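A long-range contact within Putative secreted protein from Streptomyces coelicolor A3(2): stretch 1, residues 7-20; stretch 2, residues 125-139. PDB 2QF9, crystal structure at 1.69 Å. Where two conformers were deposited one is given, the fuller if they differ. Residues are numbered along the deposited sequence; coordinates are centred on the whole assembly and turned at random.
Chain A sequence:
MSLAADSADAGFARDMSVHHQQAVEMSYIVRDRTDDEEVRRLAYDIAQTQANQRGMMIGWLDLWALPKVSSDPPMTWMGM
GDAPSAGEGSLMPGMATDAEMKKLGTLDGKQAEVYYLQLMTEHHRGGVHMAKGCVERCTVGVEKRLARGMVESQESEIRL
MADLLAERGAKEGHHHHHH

Stretch 1, residues 7-20: SADAGFARDMSVHH
Stretch 2 (125-139) RGGVHMAKGCVERCT

Antiparallel helices often pack by laying an aromatic ring against a turn of the partner, and the contact between residues 7-20 and 125-139 is a compact example. At its centre lies Phe12, its CA-to-CB bond directed toward the other helix and its side chain in the t rotamer (chi2 78°). Cys134, also t, sits over one face of the ring: Cys134 CB lies 3.6 Å from the Phe12 centroid and 15° off the normal, a CH-pi contact, while Cys134 SG lies 4.0 Å from the same Phe12 centroid. Cys134 SG is bonded to Cys138 SG at 2.1 Å, a disulfide joining the last helical turn to the residue just beyond it; Cys138 (chi1 -70°, m) brings its SG to 4.1 Å from Phe12 CB. Obliquely to the ring, Phe12 CE1 lies 3.7 Å from Ala131 CA and 3.6 Å from Met130 O.

The frame of this packing is a pair of helices, 8-20 and 125-137, running at 162° to each other with their axes approaching to 9.9 Å, so that ascending one means descending the other. The register is set by Asp9 CA lying 5.0 Å from Cys138 CA, Phe12 CA 6.5 Å from Cys134 CA, and His19 CA 7.5 Å from Gly127 CA; of these pairs, the closest is where the first helix begins and the second ends.

One turn further along the first helix, selenomethionine Met16 (t, p, p) starts sideways but curls its end inward, placing Met16 CE 3.7 Å from Met130 CB and 3.3 Å from Gly127 O. Met130, likewise selenomethionine, has its CA-to-CB bond directed toward helix 8-20 and takes the m, t, p rotamer; Met130 CE packs 3.8 Å from Asp15 CB, and Met130 SE lies over a face of the His19 ring, 3.9 Å from the His19 centroid. His19 (chi1 -155°, chi2 -96°) also brings CE1 to 3.7 Å from Gly127 N.

Toward the other end, Ala8 CB rests 3.5 Å from Arg137 O and 3.6 Å from Arg137 CB. Ser7 caps the first helix, Ser7 OG (chi1 68°, p) accepting from Ala10 N at 3.0 Å. Cys138 leaves helical geometry at phi/psi -61/151, and Thr139 follows at -116/-20. Here Asp9 (chi1 -57°, chi2 -69°) forms the polar edge: Thr139 N donates to Asp9 OD1 at 2.8 Å and weakly to Asp9 OD2 at 3.3 Å, while Thr139 OG1 (chi1 71°, p) donates to Asp9 OD2 at 2.7 Å. One carboxylate thus engages both backbone and side chain just past the helix end.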

# COMPACT_ATOMS: atom_id res chain seq x y z
N SER A 7 -2.97 -15.15 20.01
CA SER A 7 -4.22 -14.45 20.23
C SER A 7 -4.96 -14.30 18.89
O SER A 7 -4.38 -14.47 17.81
CB SER A 7 -3.98 -13.08 20.86
OG SER A 7 -3.33 -12.21 19.94
N ALA A 8 -6.25 -14.02 18.99
CA ALA A 8 -7.07 -13.63 17.84
C ALA A 8 -6.50 -12.36 17.19
O ALA A 8 -6.48 -12.23 15.97
CB ALA A 8 -8.51 -13.39 18.29
N ASP A 9 -6.08 -11.40 18.02
CA ASP A 9 -5.53 -10.15 17.50
C ASP A 9 -4.31 -10.42 16.62
O ASP A 9 -4.22 -9.90 15.51
CB ASP A 9 -5.19 -9.21 18.65
CG ASP A 9 -6.41 -8.93 19.52
OD1 ASP A 9 -7.32 -8.24 19.05
OD2 ASP A 9 -6.45 -9.41 20.68
N ALA A 10 -3.40 -11.26 17.11
CA ALA A 10 -2.20 -11.56 16.33
C ALA A 10 -2.53 -12.37 15.08
O ALA A 10 -2.03 -12.09 14.00
CB ALA A 10 -1.15 -12.29 17.18
N GLY A 11 -3.36 -13.40 15.24
CA GLY A 11 -3.68 -14.31 14.13
C GLY A 11 -4.41 -13.58 13.02
O GLY A 11 -4.11 -13.78 11.84
N PHE A 12 -5.38 -12.74 13.38
CA PHE A 12 -6.11 -11.98 12.36
C PHE A 12 -5.16 -11.04 11.62
O PHE A 12 -5.20 -10.97 10.40
CB PHE A 12 -7.30 -11.22 12.95
CG PHE A 12 -8.03 -10.38 11.93
CD1 PHE A 12 -8.92 -10.96 11.02
CD2 PHE A 12 -7.80 -9.00 11.88
CE1 PHE A 12 -9.60 -10.15 10.09
CE2 PHE A 12 -8.45 -8.18 10.96
CZ PHE A 12 -9.36 -8.76 10.05
N ALA A 13 -4.30 -10.33 12.37
CA ALA A 13 -3.30 -9.45 11.75
C ALA A 13 -2.40 -10.19 10.76
O ALA A 13 -2.17 -9.70 9.64
CB ALA A 13 -2.47 -8.72 12.81
N ARG A 14 -1.91 -11.37 11.14
CA ARG A 14 -1.06 -12.19 10.26
C ARG A 14 -1.82 -12.64 9.01
O ARG A 14 -1.37 -12.44 7.86
CB ARG A 14 -0.52 -13.42 11.00
CG ARG A 14 0.62 -13.13 11.95
CD ARG A 14 1.14 -14.41 12.59
NE ARG A 14 2.14 -14.09 13.61
CZ ARG A 14 1.98 -14.20 14.93
NH1 ARG A 14 2.97 -13.85 15.74
NH2 ARG A 14 0.84 -14.66 15.44
N ASP A 15 -2.98 -13.25 9.24
CA ASP A 15 -3.76 -13.90 8.19
C ASP A 15 -4.37 -12.87 7.25
O ASP A 15 -4.26 -13.01 6.02
CB ASP A 15 -4.87 -14.76 8.80
CG ASP A 15 -4.34 -16.03 9.50
OD1 ASP A 15 -3.13 -16.34 9.42
OD2 ASP A 15 -5.16 -16.72 10.11
N MSE A 16 -4.97 -11.83 7.80
CA MSE A 16 -5.58 -10.83 6.94
C MSE A 16 -4.51 -10.06 6.16
O MSE A 16 -4.76 -9.61 5.04
CB MSE A 16 -6.54 -9.91 7.72
CG MSE A 16 -7.37 -9.03 6.84
SE MSE A 16 -8.55 -10.02 5.60
CE MSE A 16 -10.04 -10.12 6.78
N SER A 17 -3.30 -9.91 6.72
CA SER A 17 -2.22 -9.26 5.96
C SER A 17 -1.86 -10.04 4.68
O SER A 17 -1.70 -9.45 3.59
CB SER A 17 -0.99 -9.02 6.83
OG SER A 17 -1.27 -7.98 7.75
N VAL A 18 -1.75 -11.37 4.81
CA VAL A 18 -1.50 -12.22 3.64
C VAL A 18 -2.68 -12.15 2.65
O VAL A 18 -2.47 -12.09 1.44
CB VAL A 18 -1.21 -13.68 4.07
CG1 VAL A 18 -1.08 -14.59 2.85
CG2 VAL A 18 0.07 -13.75 4.92
N HIS A 19 -3.91 -12.13 3.17
CA HIS A 19 -5.10 -12.06 2.32
C HIS A 19 -5.11 -10.75 1.51
O HIS A 19 -5.29 -10.75 0.28
CB HIS A 19 -6.34 -12.15 3.21
CG HIS A 19 -7.56 -12.68 2.52
ND1 HIS A 19 -8.53 -11.86 1.98
CD2 HIS A 19 -8.02 -13.95 2.36
CE1 HIS A 19 -9.52 -12.60 1.51
NE2 HIS A 19 -9.23 -13.87 1.71
N HIS A 20 -4.87 -9.64 2.22
CA HIS A 20 -4.79 -8.31 1.62
C HIS A 20 -3.71 -8.25 0.53
O HIS A 20 -3.94 -7.71 -0.57
CB HIS A 20 -4.50 -7.26 2.70
CG HIS A 20 -5.72 -6.73 3.39
ND1 HIS A 20 -6.89 -7.46 3.52
CD2 HIS A 20 -5.95 -5.54 3.98
CE1 HIS A 20 -7.80 -6.72 4.13
NE2 HIS A 20 -7.25 -5.56 4.44
N ARG A 125 -15.71 -12.26 -0.16
CA ARG A 125 -16.55 -13.15 0.65
C ARG A 125 -15.75 -13.83 1.77
O ARG A 125 -16.19 -13.83 2.93
CB ARG A 125 -17.31 -14.16 -0.21
CG ARG A 125 -18.45 -13.53 -1.01
CD ARG A 125 -19.43 -14.61 -1.51
NE ARG A 125 -20.32 -14.11 -2.57
CZ ARG A 125 -21.32 -13.25 -2.40
NH1 ARG A 125 -21.59 -12.74 -1.19
NH2 ARG A 125 -22.06 -12.89 -3.44
N GLY A 126 -14.57 -14.34 1.42
CA GLY A 126 -13.66 -14.98 2.38
C GLY A 126 -13.21 -13.97 3.43
O GLY A 126 -13.16 -14.27 4.63
N GLY A 127 -12.87 -12.77 2.96
CA GLY A 127 -12.43 -11.65 3.81
C GLY A 127 -13.47 -11.26 4.85
O GLY A 127 -13.13 -11.03 6.03
N VAL A 128 -14.73 -11.19 4.43
CA VAL A 128 -15.84 -10.84 5.32
C VAL A 128 -15.96 -11.91 6.44
O VAL A 128 -16.10 -11.56 7.62
CB VAL A 128 -17.17 -10.68 4.54
CG1 VAL A 128 -18.38 -10.73 5.47
CG2 VAL A 128 -17.17 -9.38 3.73
N HIS A 129 -15.88 -13.18 6.04
CA HIS A 129 -15.88 -14.29 6.98
C HIS A 129 -14.79 -14.14 8.06
O HIS A 129 -15.05 -14.26 9.26
CB HIS A 129 -15.72 -15.60 6.23
CG HIS A 129 -15.68 -16.80 7.11
ND1 HIS A 129 -16.80 -17.30 7.74
CD2 HIS A 129 -14.65 -17.60 7.49
CE1 HIS A 129 -16.47 -18.36 8.46
NE2 HIS A 129 -15.17 -18.56 8.32
N MSE A 130 -13.57 -13.85 7.61
CA MSE A 130 -12.44 -13.65 8.51
C MSE A 130 -12.60 -12.40 9.39
O MSE A 130 -12.31 -12.45 10.60
CB MSE A 130 -11.15 -13.55 7.70
CG MSE A 130 -10.82 -14.79 6.92
SE MSE A 130 -9.44 -14.42 5.57
CE MSE A 130 -7.94 -13.92 6.73
N ALA A 131 -13.06 -11.30 8.80
CA ALA A 131 -13.25 -10.05 9.54
C ALA A 131 -14.32 -10.24 10.64
O ALA A 131 -14.16 -9.76 11.79
CB ALA A 131 -13.65 -8.94 8.62
N LYS A 132 -15.39 -10.94 10.29
CA LYS A 132 -16.43 -11.31 11.25
C LYS A 132 -15.84 -12.08 12.41
O LYS A 132 -16.25 -11.87 13.57
CB LYS A 132 -17.56 -12.10 10.57
CG LYS A 132 -18.52 -11.24 9.79
CD LYS A 132 -19.60 -12.11 9.13
CE LYS A 132 -20.64 -11.28 8.39
NZ LYS A 132 -21.58 -12.19 7.64
N GLY A 133 -14.87 -12.96 12.12
CA GLY A 133 -14.18 -13.73 13.15
C GLY A 133 -13.45 -12.82 14.13
O GLY A 133 -13.47 -13.05 15.35
N CYS A 134 -12.79 -11.79 13.61
CA CYS A 134 -12.12 -10.81 14.46
C CYS A 134 -13.13 -9.94 15.24
O CYS A 134 -12.90 -9.64 16.41
CB CYS A 134 -11.14 -9.95 13.64
SG CYS A 134 -10.25 -8.65 14.55
N VAL A 135 -14.25 -9.56 14.61
CA VAL A 135 -15.27 -8.79 15.34
C VAL A 135 -15.71 -9.60 16.59
O VAL A 135 -15.89 -9.04 17.68
CB VAL A 135 -16.47 -8.36 14.42
CG1 VAL A 135 -17.58 -7.68 15.24
CG2 VAL A 135 -16.00 -7.39 13.35
N GLU A 136 -15.84 -10.91 16.43
CA GLU A 136 -16.18 -11.80 17.54
C GLU A 136 -15.05 -12.01 18.56
O GLU A 136 -15.31 -12.00 19.77
CB GLU A 136 -16.63 -13.16 17.00
CG GLU A 136 -16.99 -14.20 18.07
CD GLU A 136 -17.32 -15.54 17.46
OE1 GLU A 136 -17.97 -15.56 16.39
OE2 GLU A 136 -16.95 -16.58 18.06
N ARG A 137 -13.81 -12.20 18.09
CA ARG A 137 -12.74 -12.76 18.92
C ARG A 137 -11.62 -11.77 19.31
O ARG A 137 -10.98 -11.94 20.36
CB ARG A 137 -12.11 -13.97 18.24
CG ARG A 137 -13.03 -15.17 18.03
CD ARG A 137 -12.30 -16.26 17.28
NE ARG A 137 -13.11 -17.47 17.11
CZ ARG A 137 -13.05 -18.52 17.93
NH1 ARG A 137 -12.23 -18.52 18.97
NH2 ARG A 137 -13.83 -19.58 17.71
N CYS A 138 -11.35 -10.78 18.46
CA CYS A 138 -10.33 -9.78 18.76
C CYS A 138 -10.65 -9.00 20.04
O CYS A 138 -11.83 -8.80 20.39
CB CYS A 138 -10.15 -8.81 17.60
SG CYS A 138 -9.35 -9.59 16.15
N THR A 139 -9.59 -8.54 20.70
CA THR A 139 -9.69 -7.78 21.94
C THR A 139 -9.16 -6.33 21.82
O THR A 139 -9.49 -5.47 22.65
CB THR A 139 -8.97 -8.51 23.12
OG1 THR A 139 -7.55 -8.46 22.94
CG2 THR A 139 -9.41 -9.97 23.22